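Local coordinates for EmGH1 (PDB 5Z87), which probably hydrolyses beta-glucosidic bonds, as expected of a bacterial member of glycosyl hydrolase family 3, at residues 70-75 with 95-100; 589-594 with 657-662; 633-638 with 652-657. All coordinates share one frame; numbering follows the deposited sequence.

Contact 1 of 3, residues 70-75 with 95-100; sequences DVMSDP and ASLEAG
Ala95 receives the end of Met72 with two different groups. Its CB lies 3.8 Å from Met72 SD, an apolar touch, while its carbonyl O stands 3.5 Å from Met72 CE. The thioether is thus laid against a methyl group and a backbone oxygen of one residue. Met72 gets there by running straight out from helix 68-73 to its sulfur and then bending at the last torsion (chi3 75°), which turns CE beside the carbonyl. The amide N of Ala95 is hydrogen-bonded to OE1 of Glu129. Ser96 points away from the helix, and its OG is held by OE2 of the same carboxylate, so Glu129 grips two consecutive residues. The chain then reverses in a type II' beta turn from Ser96 to Ala99. Leu97, its second residue, has a positive phi (56°) and sends its side chain back toward the helix. Leu97 and Met72 reach for each other tip to tip, CD1 of Leu97 lying 4.0 Å from Met72 SD; Leu97 is exposed and forms the outer side of the patch. Ala99 N closes the turn on Ser96 O at 3.1 Å, and Gly100 follows as N-cap of helix 101-116. The contact illustrates how a link between strand and helix is packed in a TIM-barrel domain: strand 91-93, helix 101-116 and the parallel strand 126-129, which carries Glu129, make a beta-alpha-beta crossover, and helix 68-73 lies against this unit, with Met72 also touching Ala107 and Met111 of helix 101-116.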
loop_
_atom_site.group_PDB
_atom_site.type_symbol
_atom_site.label_atom_id
_atom_site.label_comp_id
_atom_site.label_asym_id
_atom_site.label_seq_id
_atom_site.Cartn_x
_atom_site.Cartn_y
_atom_site.Cartn_z
ATOM N N ASP A 70 -21.297 21.271 -27.138
ATOM C CA ASP A 70 -21.465 21.157 -28.588
ATOM C C ASP A 70 -22.907 20.894 -28.990
ATOM O O ASP A 70 -23.305 21.246 -30.102
ATOM C CB ASP A 70 -20.577 20.050 -29.145
ATOM C CG ASP A 70 -19.127 20.469 -29.228
ATOM O OD1 ASP A 70 -18.796 21.587 -28.759
ATOM O OD2 ASP A 70 -18.325 19.685 -29.771
ATOM N N VAL A 71 -23.683 20.248 -28.121
ATOM C CA VAL A 71 -25.109 20.114 -28.353
ATOM C C VAL A 71 -25.790 21.476 -28.242
ATOM O O VAL A 71 -26.622 21.840 -29.077
ATOM C CB VAL A 71 -25.698 19.089 -27.364
ATOM C CG1 VAL A 71 -27.185 18.887 -27.608
ATOM C CG2 VAL A 71 -24.944 17.770 -27.469
ATOM N N MET A 72 -25.419 22.264 -27.235
ATOM C CA MET A 72 -26.090 23.538 -27.005
ATOM C C MET A 72 -25.750 24.559 -28.082
ATOM O O MET A 72 -26.622 25.320 -28.520
ATOM C CB MET A 72 -25.717 24.082 -25.632
ATOM C CG MET A 72 -26.203 23.232 -24.498
ATOM S SD MET A 72 -25.572 23.833 -22.927
ATOM C CE MET A 72 -26.568 25.283 -22.613
ATOM N N SER A 73 -24.488 24.601 -28.516
ATOM C CA SER A 73 -24.054 25.639 -29.446
ATOM C C SER A 73 -24.550 25.406 -30.868
ATOM O O SER A 73 -24.662 26.364 -31.638
ATOM C CB SER A 73 -22.525 25.743 -29.455
ATOM O OG SER A 73 -21.936 24.633 -30.122
ATOM N N ASP A 74 -24.830 24.156 -31.248
ATOM C CA ASP A 74 -25.153 23.862 -32.640
ATOM C C ASP A 74 -25.866 22.521 -32.737
ATOM O O ASP A 74 -25.258 21.523 -33.149
ATOM C CB ASP A 74 -23.877 23.858 -33.487
ATOM C CG ASP A 74 -24.152 23.795 -34.986
ATOM O OD1 ASP A 74 -25.329 23.772 -35.398
ATOM O OD2 ASP A 74 -23.174 23.768 -35.754
ATOM N N PRO A 75 -27.141 22.448 -32.353
ATOM C CA PRO A 75 -27.805 21.132 -32.320
ATOM C C PRO A 75 -27.921 20.475 -33.687
ATOM O O PRO A 75 -27.770 19.252 -33.781
ATOM C CB PRO A 75 -29.175 21.440 -31.694
ATOM C CG PRO A 75 -29.290 22.942 -31.664
ATOM C CD PRO A 75 -27.909 23.479 -31.640
ATOM N N ALA A 95 -23.850 21.710 -18.505
ATOM C CA ALA A 95 -24.561 22.664 -19.344
ATOM C C ALA A 95 -24.507 24.081 -18.797
ATOM O O ALA A 95 -24.894 25.017 -19.503
ATOM C CB ALA A 95 -26.027 22.243 -19.506
ATOM N N SER A 96 -24.039 24.255 -17.563
ATOM C CA SER A 96 -23.975 25.583 -16.967
ATOM C C SER A 96 -23.014 26.493 -17.728
ATOM O O SER A 96 -23.296 27.683 -17.911
ATOM C CB SER A 96 -23.551 25.452 -15.512
ATOM O OG SER A 96 -22.639 24.365 -15.392
ATOM N N LEU A 97 -21.881 25.950 -18.176
ATOM C CA LEU A 97 -20.857 26.682 -18.951
ATOM C C LEU A 97 -20.419 27.895 -18.130
ATOM O O LEU A 97 -20.165 27.762 -16.923
ATOM C CB LEU A 97 -21.392 27.000 -20.344
ATOM C CG LEU A 97 -21.957 25.860 -21.191
ATOM C CD1 LEU A 97 -22.559 26.408 -22.481
ATOM C CD2 LEU A 97 -20.884 24.835 -21.495
ATOM N N GLU A 98 -20.328 29.086 -18.718
ATOM C CA GLU A 98 -19.936 30.280 -17.987
ATOM C C GLU A 98 -21.129 31.148 -17.612
ATOM O O GLU A 98 -20.959 32.335 -17.323
ATOM C CB GLU A 98 -18.912 31.085 -18.797
ATOM C CG GLU A 98 -17.622 30.323 -19.110
ATOM C CD GLU A 98 -16.540 30.534 -18.047
ATOM O OE1 GLU A 98 -15.723 29.605 -17.827
ATOM O OE2 GLU A 98 -16.507 31.623 -17.422
ATOM N N ALA A 99 -22.328 30.575 -17.576
ATOM C CA ALA A 99 -23.545 31.355 -17.412
ATOM C C ALA A 99 -23.967 31.440 -15.951
ATOM O O ALA A 99 -23.820 30.479 -15.188
ATOM C CB ALA A 99 -24.683 30.757 -18.242
ATOM N N GLY A 100 -24.521 32.607 -15.577
ATOM C CA GLY A 100 -25.143 32.776 -14.294
ATOM C C GLY A 100 -26.469 32.043 -14.205
ATOM O O GLY A 100 -26.943 31.439 -15.178
#

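Contact 2 of 3, residues 589-594 with 657-662; sequences VLAENC and TPLYPF
Ala591, on helix 588-593, sets its methyl group against Leu659 and Tyr660, the pair that forms a classic beta bulge opposite Ile629. The case shows how one small residue lets a helix of the alpha/beta C-terminal domain touch an irregular chain segment. The contact across the segments is apolar and modest. Ala591 CB is 4.0 Å from Leu659 CD1 and 4.1 Å from Leu659 CD2, so both methyls of the isopropyl fork address it together. With CG anti to the backbone N (chi1 -174°), the fork of Leu659 is carried out to the Ala591 methyl. On the Tyr660 side the nearest atom is the phenolic oxygen, with Ala591 CB 3.5 Å from Tyr660 OH; the methyl comes to the ring obliquely. Within the bulge the two side chains are themselves layered: Leu659 CG rides 3.7 Å above one face of the Tyr660 ring, displaced toward its rim.

The polar link between the two segments runs through a third residue. Tyr660 OH is hydrogen-bonded to OE1 of Gln421, and NE2 of that glutamine is bonded to the backbone oxygens of Ala591 and Cys594. Gln421, from strand 418-422, therefore ties the phenol and the C-terminal end of the helix to one amide, which probably helps to hold the ring beside the methyl. Leu590 packs meanwhile on strands 574-580 and 527-533, joining the helix to the mixed sheet.

Backbone bonds finish the helix, Cys594 N reaching Leu590 O at 2.9 Å. Val589 O takes two donors, Asn593 N at 3.0 Å and Asn593 ND2 at 2.9 Å, the latter bent (N-H...O 134°) and tilted 35° from the carbonyl plane.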
loop_
_atom_site.group_PDB
_atom_site.type_symbol
_atom_site.label_atom_id
_atom_site.label_comp_id
_atom_site.label_asym_id
_atom_site.label_seq_id
_atom_site.Cartn_x
_atom_site.Cartn_y
_atom_site.Cartn_z
ATOM N N VAL A 589 6.581 20.197 11.536
ATOM C CA VAL A 589 7.299 21.382 11.994
ATOM C C VAL A 589 6.342 22.345 12.679
ATOM O O VAL A 589 6.575 22.775 13.816
ATOM C CB VAL A 589 8.043 22.032 10.814
ATOM C CG1 VAL A 589 8.606 23.389 11.205
ATOM C CG2 VAL A 589 9.160 21.094 10.350
ATOM N N LEU A 590 5.216 22.640 12.023
ATOM C CA LEU A 590 4.221 23.522 12.621
ATOM C C LEU A 590 3.653 22.935 13.910
ATOM O O LEU A 590 3.438 23.658 14.891
ATOM C CB LEU A 590 3.109 23.796 11.616
ATOM C CG LEU A 590 2.158 24.947 11.935
ATOM C CD1 LEU A 590 2.903 26.284 11.834
ATOM C CD2 LEU A 590 0.938 24.904 10.991
ATOM N N ALA A 591 3.396 21.628 13.932
ATOM C CA ALA A 591 2.838 21.040 15.146
ATOM C C ALA A 591 3.834 21.102 16.301
ATOM O O ALA A 591 3.436 21.286 17.457
ATOM C CB ALA A 591 2.386 19.595 14.883
ATOM N N GLU A 592 5.127 20.994 16.008
ATOM C CA GLU A 592 6.124 21.078 17.069
ATOM C C GLU A 592 6.314 22.518 17.568
ATOM O O GLU A 592 6.516 22.739 18.767
ATOM C CB GLU A 592 7.444 20.491 16.571
ATOM C CG GLU A 592 8.598 20.569 17.556
ATOM C CD GLU A 592 9.880 19.995 16.980
ATOM O OE1 GLU A 592 9.838 18.861 16.449
ATOM O OE2 GLU A 592 10.924 20.680 17.042
ATOM N N ASN A 593 6.238 23.515 16.682
ATOM C CA ASN A 593 6.712 24.851 17.042
ATOM C C ASN A 593 5.628 25.898 17.266
ATOM O O ASN A 593 5.900 26.902 17.934
ATOM C CB ASN A 593 7.677 25.370 15.971
ATOM C CG ASN A 593 8.954 24.565 15.910
ATOM O OD1 ASN A 593 9.767 24.608 16.832
ATOM N ND2 ASN A 593 9.135 23.813 14.826
ATOM N N CYS A 594 4.421 25.706 16.732
ATOM C CA CYS A 594 3.370 26.704 16.850
ATOM C C CYS A 594 2.289 26.214 17.797
ATOM O O CYS A 594 1.677 25.172 17.542
ATOM C CB CYS A 594 2.774 27.020 15.487
ATOM S SG CYS A 594 1.395 28.171 15.586
ATOM N N THR A 657 3.418 6.890 16.530
ATOM C CA THR A 657 2.061 7.295 16.844
ATOM C C THR A 657 1.559 8.254 15.772
ATOM O O THR A 657 2.347 8.892 15.077
ATOM C CB THR A 657 1.998 7.983 18.205
ATOM O OG1 THR A 657 2.844 9.146 18.178
ATOM C CG2 THR A 657 2.424 7.016 19.323
ATOM N N PRO A 658 0.251 8.366 15.607
ATOM C CA PRO A 658 -0.259 9.391 14.701
ATOM C C PRO A 658 0.049 10.768 15.263
ATOM O O PRO A 658 0.229 10.948 16.471
ATOM C CB PRO A 658 -1.764 9.108 14.651
ATOM C CG PRO A 658 -2.042 8.269 15.869
ATOM C CD PRO A 658 -0.814 7.503 16.142
ATOM N N LEU A 659 0.152 11.744 14.363
ATOM C CA LEU A 659 0.282 13.127 14.810
ATOM C C LEU A 659 -0.997 13.588 15.502
ATOM O O LEU A 659 -0.961 14.151 16.598
ATOM C CB LEU A 659 0.635 14.024 13.620
ATOM C CG LEU A 659 0.944 15.481 13.988
ATOM C CD1 LEU A 659 2.143 15.591 14.944
ATOM C CD2 LEU A 659 1.188 16.320 12.743
ATOM N N TYR A 660 -2.145 13.319 14.885
ATOM C CA TYR A 660 -3.454 13.484 15.501
ATOM C C TYR A 660 -4.284 12.248 15.167
ATOM O O TYR A 660 -4.312 11.815 14.002
ATOM C CB TYR A 660 -4.175 14.755 15.006
ATOM C CG TYR A 660 -3.356 16.034 15.035
ATOM C CD1 TYR A 660 -3.155 16.740 16.223
ATOM C CD2 TYR A 660 -2.809 16.550 13.874
ATOM C CE1 TYR A 660 -2.411 17.917 16.240
ATOM C CE2 TYR A 660 -2.063 17.729 13.880
ATOM C CZ TYR A 660 -1.874 18.406 15.064
ATOM O OH TYR A 660 -1.145 19.570 15.060
ATOM N N PRO A 661 -4.974 11.661 16.134
ATOM C CA PRO A 661 -5.774 10.470 15.845
ATOM C C PRO A 661 -7.118 10.826 15.237
ATOM O O PRO A 661 -7.615 11.945 15.368
ATOM C CB PRO A 661 -5.950 9.826 17.220
ATOM C CG PRO A 661 -5.927 10.990 18.166
ATOM C CD PRO A 661 -4.945 11.976 17.570
ATOM N N PHE A 662 -7.699 9.839 14.555
ATOM C CA PHE A 662 -9.062 9.972 14.061
ATOM C C PHE A 662 -9.995 10.430 15.180
ATOM O O PHE A 662 -9.946 9.917 16.302
ATOM C CB PHE A 662 -9.561 8.640 13.483
ATOM C CG PHE A 662 -11.031 8.654 13.098
ATOM C CD1 PHE A 662 -11.428 9.057 11.828
ATOM C CD2 PHE A 662 -12.010 8.280 14.010
ATOM C CE1 PHE A 662 -12.765 9.079 11.480
ATOM C CE2 PHE A 662 -13.345 8.297 13.662
ATOM C CZ PHE A 662 -13.725 8.698 12.392
#

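Contact 3 of 3, residues 633-638 with 652-657; sequences VGQLPG and VFSDST
Gln635 does nearly all the reaching here, its carboxamide extended from a short 3-10 turn to the backbone of 655-657. On the tight side its NE2 donates to Asp655 O at 3.2 Å in an almost straight bond (168°). The acceptor lies in the plane of the amide, yet the donor stands 42° above the carbonyl plane of Asp655. The same NE2 is bonded to OD2 of Asp553 of the second subunit, which also binds Ser654 OG, so the amide is gripped from both chains. Its OE1 rests 3.7 Å from Ser656 CA.

Toward Thr657 the link is indirect: a water gives one proton to Gln635 OE1, 2.5 Å away, and one to Thr657 O at 2.6 Å, bridging atoms that are themselves 4.1 Å apart. On this side Asp655 and Thr657 are exposed. Asp655 OD1 accepts from Thr657 OG1 at 2.6 Å on its syn side and from Thr657 N at 3.1 Å on its anti side, both tilted about 30° to the same face of the carboxylate plane. The bond from Thr657 N makes an Asx turn, to which OG1 adds a second donor, in a loop that also meets the second subunit.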
loop_
_atom_site.group_PDB
_atom_site.type_symbol
_atom_site.label_atom_id
_atom_site.label_comp_id
_atom_site.label_asym_id
_atom_site.label_seq_id
_atom_site.Cartn_x
_atom_site.Cartn_y
_atom_site.Cartn_z
ATOM N N VAL A 633 4.721 10.568 5.548
ATOM C CA VAL A 633 4.213 9.754 4.465
ATOM C C VAL A 633 4.829 8.354 4.453
ATOM O O VAL A 633 4.284 7.448 3.822
ATOM C CB VAL A 633 4.451 10.504 3.143
ATOM C CG1 VAL A 633 5.955 10.511 2.781
ATOM C CG2 VAL A 633 3.637 9.896 2.036
ATOM N N GLY A 634 5.947 8.145 5.150
ATOM C CA GLY A 634 6.551 6.823 5.203
ATOM C C GLY A 634 5.874 5.854 6.151
ATOM O O GLY A 634 6.195 4.662 6.140
ATOM N N GLN A 635 4.931 6.331 6.954
ATOM C CA GLN A 635 4.176 5.494 7.876
ATOM C C GLN A 635 2.798 5.104 7.336
ATOM O O GLN A 635 2.000 4.516 8.075
ATOM C CB GLN A 635 4.040 6.214 9.227
ATOM C CG GLN A 635 5.354 6.844 9.697
ATOM C CD GLN A 635 5.362 7.216 11.159
ATOM O OE1 GLN A 635 4.314 7.363 11.782
ATOM N NE2 GLN A 635 6.548 7.339 11.728
ATOM N N LEU A 636 2.494 5.420 6.073
ATOM C CA LEU A 636 1.199 5.044 5.518
ATOM C C LEU A 636 1.136 3.528 5.297
ATOM O O LEU A 636 2.130 2.908 4.900
ATOM C CB LEU A 636 0.951 5.781 4.205
ATOM C CG LEU A 636 0.752 7.293 4.309
ATOM C CD1 LEU A 636 0.582 7.910 2.937
ATOM C CD2 LEU A 636 -0.449 7.615 5.175
ATOM N N PRO A 637 -0.019 2.895 5.531
ATOM C CA PRO A 637 -1.276 3.523 5.960
ATOM C C PRO A 637 -1.359 3.712 7.448
ATOM O O PRO A 637 -0.737 2.928 8.184
ATOM C CB PRO A 637 -2.349 2.525 5.494
ATOM C CG PRO A 637 -1.678 1.239 5.480
ATOM C CD PRO A 637 -0.211 1.485 5.155
ATOM N N GLY A 638 -2.143 4.709 7.876
ATOM C CA GLY A 638 -2.341 4.960 9.284
ATOM C C GLY A 638 -3.777 5.045 9.761
ATOM O O GLY A 638 -4.009 5.419 10.912
ATOM N N VAL A 652 11.693 1.995 13.208
ATOM C CA VAL A 652 12.926 2.115 13.971
ATOM C C VAL A 652 13.310 3.586 14.091
ATOM O O VAL A 652 13.226 4.352 13.121
ATOM C CB VAL A 652 14.042 1.265 13.336
ATOM C CG1 VAL A 652 14.520 1.858 12.030
ATOM C CG2 VAL A 652 15.216 1.088 14.311
ATOM N N PHE A 653 13.646 4.001 15.320
ATOM C CA PHE A 653 14.124 5.350 15.638
ATOM C C PHE A 653 13.151 6.427 15.188
ATOM O O PHE A 653 13.571 7.517 14.792
ATOM C CB PHE A 653 15.512 5.608 15.040
ATOM C CG PHE A 653 16.554 4.606 15.480
ATOM C CD1 PHE A 653 16.493 4.037 16.748
ATOM C CD2 PHE A 653 17.576 4.220 14.628
ATOM C CE1 PHE A 653 17.451 3.098 17.169
ATOM C CE2 PHE A 653 18.534 3.276 15.034
ATOM C CZ PHE A 653 18.467 2.716 16.305
ATOM N N SER A 654 11.848 6.140 15.241
ATOM C CA SER A 654 10.853 7.090 14.754
ATOM C C SER A 654 9.545 6.936 15.519
ATOM O O SER A 654 8.982 5.836 15.591
ATOM C CB SER A 654 10.618 6.909 13.256
ATOM O OG SER A 654 9.752 7.902 12.751
ATOM N N ASP A 655 9.075 8.045 16.088
ATOM C CA ASP A 655 7.760 8.120 16.712
ATOM C C ASP A 655 6.690 7.661 15.724
ATOM O O ASP A 655 6.435 8.340 14.724
ATOM C CB ASP A 655 7.483 9.553 17.186
ATOM C CG ASP A 655 6.207 9.663 18.005
ATOM O OD1 ASP A 655 5.437 8.676 18.080
ATOM O OD2 ASP A 655 5.966 10.747 18.574
ATOM N N SER A 656 6.060 6.518 16.002
ATOM C CA SER A 656 5.119 5.888 15.087
ATOM C C SER A 656 3.668 6.095 15.492
ATOM O O SER A 656 2.770 5.499 14.880
ATOM C CB SER A 656 5.412 4.387 14.979
ATOM O OG SER A 656 6.706 4.170 14.461
ATOM N N THR A 657 3.418 6.890 16.530
ATOM C CA THR A 657 2.061 7.295 16.844
ATOM C C THR A 657 1.559 8.254 15.772
ATOM O O THR A 657 2.347 8.892 15.077
ATOM C CB THR A 657 1.998 7.983 18.205
ATOM O OG1 THR A 657 2.844 9.146 18.178
ATOM C CG2 THR A 657 2.424 7.016 19.323
HETATM O O HOH W 1 2.149 8.406 12.492
#

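Overall arrangement
From the N terminus, contact 1 comes first, closing a loop of 19 residues that runs through helix 75-81 and strand 91-93 in the TIM-barrel domain. It is complete long before the other two begin. Contact 2 opens at helix 588-593 and closes 62 residues later; contact 3 is nested in it, its last residue, Thr657, being the first of contact 2's second segment. These two lie about 12 Å apart between centres; contact 1 lies about 47 and 49 Å from them, centre to centre, on the opposite side of the chain's centre. Contact 2 joins the C-terminal domain's helix layer to the loop before strand 671-678, while contact 3 folds that loop upon itself beside the second subunit.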